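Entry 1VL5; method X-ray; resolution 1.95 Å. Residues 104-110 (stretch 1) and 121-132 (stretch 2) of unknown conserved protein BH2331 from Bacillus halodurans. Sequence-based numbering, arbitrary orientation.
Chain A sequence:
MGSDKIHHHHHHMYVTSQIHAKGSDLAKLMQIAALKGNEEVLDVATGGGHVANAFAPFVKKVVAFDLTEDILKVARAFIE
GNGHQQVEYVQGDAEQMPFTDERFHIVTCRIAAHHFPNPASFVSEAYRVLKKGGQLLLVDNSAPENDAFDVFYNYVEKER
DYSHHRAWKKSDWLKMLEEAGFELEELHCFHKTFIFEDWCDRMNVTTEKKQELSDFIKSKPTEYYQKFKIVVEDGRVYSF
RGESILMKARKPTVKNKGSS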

# COMPACT_ATOMS: atom_id res chain seq x y z
N PHE A 104 -12.10 16.10 0.71
CA PHE A 104 -12.01 15.03 1.70
C PHE A 104 -11.34 15.43 3.00
O PHE A 104 -10.37 16.17 3.00
CB PHE A 104 -11.28 13.82 1.04
CG PHE A 104 -12.02 13.28 -0.15
CD1 PHE A 104 -13.19 12.52 0.05
CD2 PHE A 104 -11.69 13.63 -1.45
CE1 PHE A 104 -13.91 12.05 -1.03
CE2 PHE A 104 -12.43 13.17 -2.55
CZ PHE A 104 -13.56 12.37 -2.31
N HIS A 105 -11.81 14.87 4.13
CA HIS A 105 -11.04 14.97 5.37
C HIS A 105 -9.86 14.01 5.41
O HIS A 105 -8.82 14.31 6.01
CB HIS A 105 -11.94 14.74 6.57
CG HIS A 105 -13.12 15.66 6.60
ND1 HIS A 105 -14.29 15.37 5.93
CD2 HIS A 105 -13.32 16.85 7.21
CE1 HIS A 105 -15.17 16.33 6.17
NE2 HIS A 105 -14.60 17.24 6.94
N ILE A 106 -10.04 12.83 4.78
CA ILE A 106 -9.04 11.77 4.80
C ILE A 106 -8.87 11.18 3.42
O ILE A 106 -9.82 10.96 2.72
CB ILE A 106 -9.43 10.63 5.82
CG1 ILE A 106 -9.55 11.19 7.23
CG2 ILE A 106 -8.37 9.52 5.77
CD1 ILE A 106 -10.06 10.20 8.27
N VAL A 107 -7.62 10.95 3.01
CA VAL A 107 -7.35 10.10 1.87
C VAL A 107 -6.59 8.92 2.42
O VAL A 107 -5.59 9.10 3.12
CB VAL A 107 -6.52 10.81 0.77
CG1 VAL A 107 -6.19 9.86 -0.36
CG2 VAL A 107 -7.25 11.98 0.21
N THR A 108 -7.06 7.72 2.11
CA THR A 108 -6.35 6.50 2.44
C THR A 108 -5.85 5.78 1.20
O THR A 108 -6.48 5.82 0.13
CB THR A 108 -7.21 5.49 3.26
OG1 THR A 108 -8.53 5.30 2.70
CG2 THR A 108 -7.34 5.93 4.64
N CYS A 109 -4.74 5.08 1.35
CA CYS A 109 -4.18 4.29 0.27
C CYS A 109 -3.28 3.19 0.86
O CYS A 109 -2.25 3.50 1.44
CB CYS A 109 -3.34 5.15 -0.67
SG CYS A 109 -2.87 4.27 -2.15
N ARG A 110 -3.71 1.94 0.74
CA ARG A 110 -3.09 0.83 1.41
C ARG A 110 -2.66 -0.26 0.41
O ARG A 110 -3.46 -0.72 -0.40
CB ARG A 110 -4.03 0.29 2.47
CG ARG A 110 -3.50 -0.95 3.24
CD ARG A 110 -4.26 -1.21 4.48
NE ARG A 110 -3.54 -2.11 5.38
CZ ARG A 110 -3.45 -3.43 5.22
NH1 ARG A 110 -4.01 -4.05 4.20
NH2 ARG A 110 -2.76 -4.12 6.11
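Stretch 2 121-132: SFVSEAYRVLKK

Stretch 2 arrives as a helix and leaves as a strand, and both halves engage stretch 1. Residues 121 to 129 are the last turns of a helix that begins earlier in the chain; Leu130 is the first residue to leave helical phi/psi (-72/137), and Leu130 and Lys131 continue in extended conformation. The helix runs nearly antiparallel to strand 106-110: the angle between their N-to-C directions is 155°, and the axes approach to 8.9 Å. From Phe104 to His105 the two chains run the same way, starting from a parallel bridge; from Val107 onward, walking forward along the strand means walking back along the helix, from Val129 through Ala126 to Phe122.

The walk begins with backbone pairing. Phe104 forms a parallel bridge with Leu130, Phe104 CA lying 4.7 Å from Leu130 CA, and it spends both of its polar backbone groups on the neighbors of its partner. Phe104 N donates to Val129 O at 2.9 Å, almost straight at 174°, and Lys131 N donates to Phe104 O at 2.8 Å. The rule is economical: the carbonyl of Val129, past which the helix offers no further turn of N-H donors, accepts from Phe104 N instead. A CA-H...O contact from Leu130 CA to Phe104 O, 3.5 Å, accompanies the pair. The side chains of Phe104 and Leu130 lie on the same face of the sheet, and the Phe104 ring also reaches back to the helix end, with Phe104 CD2 4.0 Å from Val129 CG2.

At His105 the chain turns a corner. Its CA-to-CB bond points away from stretch 2, yet, with chi1 in the m well, the end of the side chain comes nearer and the imidazole meets Lys131, whose aliphatic chain lies over one face of the ring: Lys131 CD is 3.9 Å from the His105 ring centroid and Lys131 CE is 3.7 Å from His105 NE2. A long lysine at a partly exposed position can thus cover an aromatic ring with its methylenes while its NZ is hydrogen-bonded elsewhere in the structure.

From here the strand alternates. Ile106 and Thr108 point away, and Thr108 makes no contact at all; Val107 and Cys109 point toward the helix. Leu130 CD2 closes the corner, packing 3.4 Å from Phe104 O, 3.5 Å from His105 O and 3.7 Å from Val107 N, so one methyl fills the space beside a bend in the backbone.

Val107 is the center of the apolar packing. In its t rotamer, Val107 CG2 lies 3.9 Å from Val129 CG2 and 3.7 Å from Leu130 CD2, while Val107 CG1 lies 4.2 Å from Ala126 CB. Val107 CA is 6.6 Å from Ala126 CA, and at this approach the helix presents an alanine.

One turn further back on the helix, Phe122 meets Cys109. Phe122 CZ is 3.8 Å from Cys109 CB, and Cys109 SG stands 4.6 Å from the Phe122 ring centroid in an oblique approach. Arg110 ends the stretch beyond reach of the helix.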

# COMPACT_ATOMS: atom_id res chain seq x y z
N SER A 121 2.44 12.00 -8.64
CA SER A 121 1.19 12.62 -9.05
C SER A 121 0.05 12.23 -8.20
O SER A 121 -0.89 13.02 -8.02
CB SER A 121 0.83 12.32 -10.52
OG SER A 121 1.93 12.59 -11.34
N PHE A 122 0.06 10.99 -7.70
CA PHE A 122 -0.95 10.58 -6.75
C PHE A 122 -0.80 11.44 -5.47
O PHE A 122 -1.78 11.93 -4.93
CB PHE A 122 -0.88 9.07 -6.44
CG PHE A 122 -1.20 8.73 -5.04
CD1 PHE A 122 -2.52 8.73 -4.60
CD2 PHE A 122 -0.20 8.38 -4.14
CE1 PHE A 122 -2.81 8.43 -3.33
CE2 PHE A 122 -0.52 8.06 -2.82
CZ PHE A 122 -1.81 8.10 -2.43
N VAL A 123 0.43 11.64 -5.00
CA VAL A 123 0.63 12.40 -3.80
C VAL A 123 0.12 13.83 -3.95
O VAL A 123 -0.51 14.32 -3.06
CB VAL A 123 2.10 12.42 -3.36
CG1 VAL A 123 2.20 13.21 -2.10
CG2 VAL A 123 2.60 10.98 -3.11
N SER A 124 0.39 14.48 -5.07
CA SER A 124 -0.07 15.86 -5.27
C SER A 124 -1.57 15.91 -5.44
O SER A 124 -2.21 16.82 -4.91
CB SER A 124 0.63 16.55 -6.45
OG SER A 124 0.43 15.84 -7.62
N GLU A 125 -2.13 14.91 -6.10
CA GLU A 125 -3.57 14.82 -6.20
C GLU A 125 -4.21 14.58 -4.85
O GLU A 125 -5.25 15.14 -4.57
CB GLU A 125 -4.01 13.75 -7.19
CG GLU A 125 -3.85 14.10 -8.64
CD GLU A 125 -4.75 15.25 -9.03
OE1 GLU A 125 -5.93 14.97 -9.28
OE2 GLU A 125 -4.27 16.44 -8.99
N ALA A 126 -3.61 13.73 -4.03
CA ALA A 126 -4.10 13.54 -2.66
C ALA A 126 -4.09 14.87 -1.88
O ALA A 126 -5.11 15.24 -1.31
CB ALA A 126 -3.33 12.43 -1.93
N TYR A 127 -3.00 15.63 -1.98
CA TYR A 127 -2.89 16.97 -1.37
C TYR A 127 -4.01 17.90 -1.85
O TYR A 127 -4.64 18.61 -1.05
CB TYR A 127 -1.51 17.61 -1.70
CG TYR A 127 -1.25 18.85 -0.87
CD1 TYR A 127 -1.69 20.10 -1.29
CD2 TYR A 127 -0.66 18.74 0.37
CE1 TYR A 127 -1.48 21.21 -0.53
CE2 TYR A 127 -0.47 19.85 1.12
CZ TYR A 127 -0.86 21.09 0.66
OH TYR A 127 -0.67 22.18 1.46
N ARG A 128 -4.28 17.87 -3.15
CA ARG A 128 -5.25 18.77 -3.76
C ARG A 128 -6.67 18.49 -3.29
O ARG A 128 -7.46 19.42 -2.96
CB ARG A 128 -5.15 18.71 -5.30
CG ARG A 128 -6.15 19.64 -6.00
CD ARG A 128 -6.12 19.47 -7.48
NE ARG A 128 -6.57 18.17 -7.97
CZ ARG A 128 -7.83 17.77 -7.99
NH1 ARG A 128 -8.81 18.55 -7.58
NH2 ARG A 128 -8.12 16.59 -8.48
N VAL A 129 -7.02 17.21 -3.17
CA VAL A 129 -8.44 16.88 -2.92
C VAL A 129 -8.73 16.87 -1.41
O VAL A 129 -9.90 16.78 -0.97
CB VAL A 129 -8.82 15.51 -3.54
CG1 VAL A 129 -8.70 15.49 -5.11
CG2 VAL A 129 -8.04 14.33 -2.79
N LEU A 130 -7.68 16.93 -0.61
CA LEU A 130 -7.83 17.11 0.84
C LEU A 130 -8.27 18.49 1.26
O LEU A 130 -7.75 19.48 0.79
CB LEU A 130 -6.54 16.77 1.60
CG LEU A 130 -6.30 15.30 1.83
CD1 LEU A 130 -4.91 15.01 2.35
CD2 LEU A 130 -7.37 14.68 2.80
N LYS A 131 -9.19 18.54 2.20
CA LYS A 131 -9.40 19.75 2.97
C LYS A 131 -8.13 20.23 3.72
O LYS A 131 -7.24 19.45 4.07
CB LYS A 131 -10.52 19.55 3.93
CG LYS A 131 -11.87 19.43 3.23
CD LYS A 131 -12.92 19.21 4.27
CE LYS A 131 -14.34 19.03 3.70
NZ LYS A 131 -14.69 20.08 2.76
N LYS A 132 -8.07 21.52 3.99
CA LYS A 132 -7.00 22.06 4.85
C LYS A 132 -7.20 21.42 6.19
O LYS A 132 -8.33 21.27 6.65
CB LYS A 132 -7.09 23.59 4.95
CG LYS A 132 -6.70 24.25 3.62
CD LYS A 132 -7.01 25.75 3.55